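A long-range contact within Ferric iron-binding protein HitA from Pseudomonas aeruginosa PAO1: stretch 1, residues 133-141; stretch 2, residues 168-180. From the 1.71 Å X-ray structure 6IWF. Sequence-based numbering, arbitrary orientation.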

# COMPACT_ATOMS: atom_id res chain seq x y z
N ARG A 133 18.21 12.20 -11.84
CA ARG A 133 17.18 13.18 -11.52
C ARG A 133 16.04 12.62 -10.68
O ARG A 133 15.18 13.40 -10.27
CB ARG A 133 16.61 13.78 -12.81
CG ARG A 133 17.65 14.49 -13.66
CD ARG A 133 17.01 15.46 -14.64
NE ARG A 133 16.53 16.66 -13.95
CZ ARG A 133 15.95 17.69 -14.57
NH1 ARG A 133 15.77 17.66 -15.89
NH2 ARG A 133 15.56 18.74 -13.86
N PHE A 134 16.00 11.32 -10.43
CA PHE A 134 14.87 10.77 -9.69
C PHE A 134 15.31 9.67 -8.75
O PHE A 134 16.25 8.92 -9.02
CB PHE A 134 13.76 10.23 -10.60
CG PHE A 134 14.12 9.01 -11.40
CD1 PHE A 134 14.87 9.13 -12.56
CD2 PHE A 134 13.67 7.75 -11.01
CE1 PHE A 134 15.18 8.00 -13.32
CE2 PHE A 134 13.99 6.62 -11.76
CZ PHE A 134 14.74 6.75 -12.93
N GLY A 135 14.60 9.58 -7.64
CA GLY A 135 14.81 8.55 -6.65
C GLY A 135 13.69 7.53 -6.70
O GLY A 135 12.56 7.84 -7.10
N PHE A 136 14.00 6.31 -6.29
CA PHE A 136 12.99 5.29 -6.08
C PHE A 136 13.51 4.32 -5.03
O PHE A 136 14.69 4.32 -4.69
CB PHE A 136 12.62 4.57 -7.39
CG PHE A 136 13.71 3.67 -7.96
CD1 PHE A 136 14.92 4.18 -8.38
CD2 PHE A 136 13.46 2.32 -8.16
CE1 PHE A 136 15.90 3.34 -8.94
CE2 PHE A 136 14.41 1.48 -8.73
CZ PHE A 136 15.64 1.99 -9.12
N VAL A 137 12.60 3.50 -4.52
CA VAL A 137 12.87 2.55 -3.43
C VAL A 137 12.57 1.15 -3.93
O VAL A 137 11.46 0.64 -3.75
CB VAL A 137 12.02 2.88 -2.19
CG1 VAL A 137 12.41 1.94 -1.03
CG2 VAL A 137 12.18 4.36 -1.79
N PRO A 138 13.53 0.49 -4.57
CA PRO A 138 13.22 -0.78 -5.24
C PRO A 138 12.94 -1.92 -4.28
O PRO A 138 12.31 -2.90 -4.69
CB PRO A 138 14.47 -1.04 -6.09
CG PRO A 138 15.57 -0.29 -5.39
CD PRO A 138 14.92 0.93 -4.81
N THR A 139 13.36 -1.82 -3.02
CA THR A 139 13.11 -2.87 -2.04
C THR A 139 11.74 -2.78 -1.38
O THR A 139 11.42 -3.63 -0.53
CB THR A 139 14.21 -2.85 -0.97
OG1 THR A 139 14.17 -1.60 -0.27
CG2 THR A 139 15.56 -3.04 -1.62
N SER A 140 10.91 -1.80 -1.73
CA SER A 140 9.62 -1.64 -1.08
C SER A 140 8.56 -2.50 -1.75
O SER A 140 8.58 -2.73 -2.96
CB SER A 140 9.18 -0.17 -1.10
OG SER A 140 8.92 0.29 -2.42
N GLY A 141 7.62 -2.99 -0.93
CA GLY A 141 6.49 -3.74 -1.49
C GLY A 141 5.66 -2.91 -2.44
O GLY A 141 5.06 -3.44 -3.39
N ALA A 168 20.08 1.48 -14.34
CA ALA A 168 21.17 2.28 -14.90
C ALA A 168 21.15 3.72 -14.40
O ALA A 168 22.21 4.31 -14.14
CB ALA A 168 21.07 2.27 -16.43
N PHE A 169 19.96 4.30 -14.26
CA PHE A 169 19.83 5.75 -14.20
C PHE A 169 19.16 6.29 -12.94
O PHE A 169 19.34 7.48 -12.63
CB PHE A 169 19.04 6.25 -15.42
CG PHE A 169 19.67 5.85 -16.74
CD1 PHE A 169 21.02 6.03 -16.95
CD2 PHE A 169 18.90 5.30 -17.75
CE1 PHE A 169 21.60 5.65 -18.16
CE2 PHE A 169 19.46 4.93 -18.97
CZ PHE A 169 20.82 5.11 -19.17
N GLY A 170 18.41 5.47 -12.22
CA GLY A 170 17.70 5.95 -11.06
C GLY A 170 18.57 5.97 -9.82
O GLY A 170 19.54 5.23 -9.69
N SER A 171 18.21 6.85 -8.89
CA SER A 171 18.91 6.96 -7.62
C SER A 171 18.21 6.07 -6.61
O SER A 171 17.01 6.23 -6.36
CB SER A 171 18.97 8.41 -7.15
OG SER A 171 19.68 9.20 -8.09
N ILE A 172 18.94 5.13 -6.03
CA ILE A 172 18.32 4.14 -5.16
C ILE A 172 18.29 4.67 -3.74
O ILE A 172 19.32 5.06 -3.17
CB ILE A 172 19.05 2.79 -5.25
CG1 ILE A 172 18.82 2.16 -6.62
CG2 ILE A 172 18.54 1.87 -4.15
CD1 ILE A 172 19.62 0.88 -6.85
N TYR A 173 17.10 4.69 -3.16
CA TYR A 173 16.87 4.97 -1.75
C TYR A 173 16.40 3.71 -1.07
O TYR A 173 15.75 2.85 -1.68
CB TYR A 173 15.84 6.10 -1.57
CG TYR A 173 16.41 7.44 -1.94
CD1 TYR A 173 16.45 7.85 -3.27
CD2 TYR A 173 16.98 8.26 -0.98
CE1 TYR A 173 17.01 9.06 -3.62
CE2 TYR A 173 17.54 9.47 -1.33
CZ TYR A 173 17.55 9.86 -2.64
OH TYR A 173 18.12 11.07 -2.97
N THR A 174 16.74 3.55 0.21
CA THR A 174 16.31 2.37 0.93
C THR A 174 15.04 2.61 1.73
O THR A 174 14.51 1.67 2.33
CB THR A 174 17.43 1.85 1.84
OG1 THR A 174 17.80 2.86 2.76
CG2 THR A 174 18.66 1.48 1.01
N ASN A 175 14.51 3.84 1.72
CA ASN A 175 13.42 4.23 2.60
C ASN A 175 12.59 5.29 1.89
O ASN A 175 13.15 6.24 1.34
CB ASN A 175 13.99 4.77 3.92
CG ASN A 175 12.92 5.02 4.95
OD1 ASN A 175 12.11 5.93 4.81
ND2 ASN A 175 12.93 4.23 6.03
N ASN A 176 11.25 5.16 1.93
CA ASN A 176 10.42 6.14 1.24
C ASN A 176 10.50 7.51 1.91
O ASN A 176 10.47 8.54 1.22
CB ASN A 176 8.96 5.68 1.19
CG ASN A 176 8.73 4.53 0.23
OD1 ASN A 176 8.85 4.68 -0.98
ND2 ASN A 176 8.36 3.38 0.78
N VAL A 177 10.58 7.55 3.24
CA VAL A 177 10.63 8.85 3.91
C VAL A 177 11.92 9.57 3.57
O VAL A 177 11.94 10.79 3.36
CB VAL A 177 10.46 8.69 5.44
CG1 VAL A 177 10.56 10.06 6.13
CG2 VAL A 177 9.13 8.03 5.76
N THR A 178 13.02 8.83 3.47
CA THR A 178 14.29 9.40 3.03
C THR A 178 14.21 9.97 1.62
O THR A 178 14.71 11.07 1.35
CB THR A 178 15.39 8.35 3.12
OG1 THR A 178 15.42 7.81 4.45
CG2 THR A 178 16.73 8.96 2.79
N ALA A 179 13.60 9.23 0.69
CA ALA A 179 13.44 9.72 -0.68
C ALA A 179 12.57 10.98 -0.73
O ALA A 179 12.86 11.92 -1.48
CB ALA A 179 12.85 8.62 -1.57
N MET A 180 11.50 11.00 0.06
CA MET A 180 10.60 12.16 0.08
C MET A 180 11.29 13.37 0.68
O MET A 180 11.19 14.48 0.15
CB MET A 180 9.32 11.83 0.85
CG MET A 180 8.32 12.97 0.97
SD MET A 180 7.46 13.36 -0.58
CE MET A 180 8.27 14.89 -1.05
O HOH W 1 18.34 9.21 -10.59
O HOH W 2 15.81 0.18 -1.74
O HOH W 3 8.09 2.89 -3.27

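The contact is a short parallel β pairing, held by three backbone hydrogen bonds, flanked by apolar side chains and extended at both ends by water bridges. The register is set by two bridges, Gly135 with Ser171 (CA to CA 4.5 Å) and Phe136 with Ile172 (CA to CA 5.5 Å), and the chains stay in step from Phe134 opposite Gly170 to Val137 opposite Tyr173.

The hydrogen bonds follow the alternation expected of parallel strands. Ser171 N donates to Phe134 O at 2.9 Å, Phe136 N donates to Ser171 O at 3.0 Å, and Tyr173 N donates to Phe136 O at 2.9 Å; the angles at hydrogen, 163°, 156° and 173°, are all close enough to linear to support the assignment. Phe136 and Ser171 thus each use both backbone polar groups across the interface. Two CA-H...O contacts accompany these bonds: Gly135 CA to Ser171 O at 3.2 Å (144° at H) lies among them, and Val137 CA to Tyr173 O at 3.4 Å (157°) follows the last one. The second continues the close backbone approach beyond the strand residues. By contrast, Phe136 O and Ser171 O, 3.4 Å apart, are two acceptors and form no hydrogen bond.

Two of the glycines, Gly135 and Gly170, occupy places where a CB would collide with an aromatic ring. An ideal CB on Gly135 would fall 2.7 Å from Tyr173 CE1; without one, the edge of the Tyr173 ring comes to 3.8 Å, measured from its CE1 to Gly135 CA. An ideal CB on Gly170 would lie 2.6 Å from Phe136 CE1 and 3.1 Å from Phe134 CE2. Gly170 instead places its CA over one face of the Phe134 ring, 4.0 Å from the ring centroid and 25° off the normal, a CH-pi arrangement. Phe134 and Phe136 both have p chi1 rotamers, and the ends of their side chains come nearer to the second stretch.

On the sheet face carrying Phe136 and Ile172, these side chains meet at 3.9 Å (Phe136 CE1 to Ile172 CG1), and Pro138 CD packs 3.8 Å from Ile172 CG2. Val137 has the largest covered area in the contact. Its CG2 lies 4.1 Å from Tyr173 CB and 4.3 Å from Ala179 CB, and 3.4 Å from Asn176 OD1, so it reaches from the paired segment to the first residues of the helix that begins at Asn176, including Ala179.

Ordered water supplies polar links. Water 1 donates to Phe134 O (2.6 Å) and Phe169 O (2.9 Å) and accepts from Ser171 OG (2.8 Å), joining the stretches beside the first backbone hydrogen bond. Water 2 donates to Tyr173 O at 2.7 Å and is hydrogen-bonded to Thr139 OG1 at 2.8 Å. Water 3 donates to Ser140 OG at 2.9 Å and Asn176 OD1 at 3.0 Å. The turn from Val137 to Ser140, type I, is closed by Ser140 N donating to Val137 O at 3.2 Å, and Ser140 OG donates to that same Val137 O at 2.9 Å.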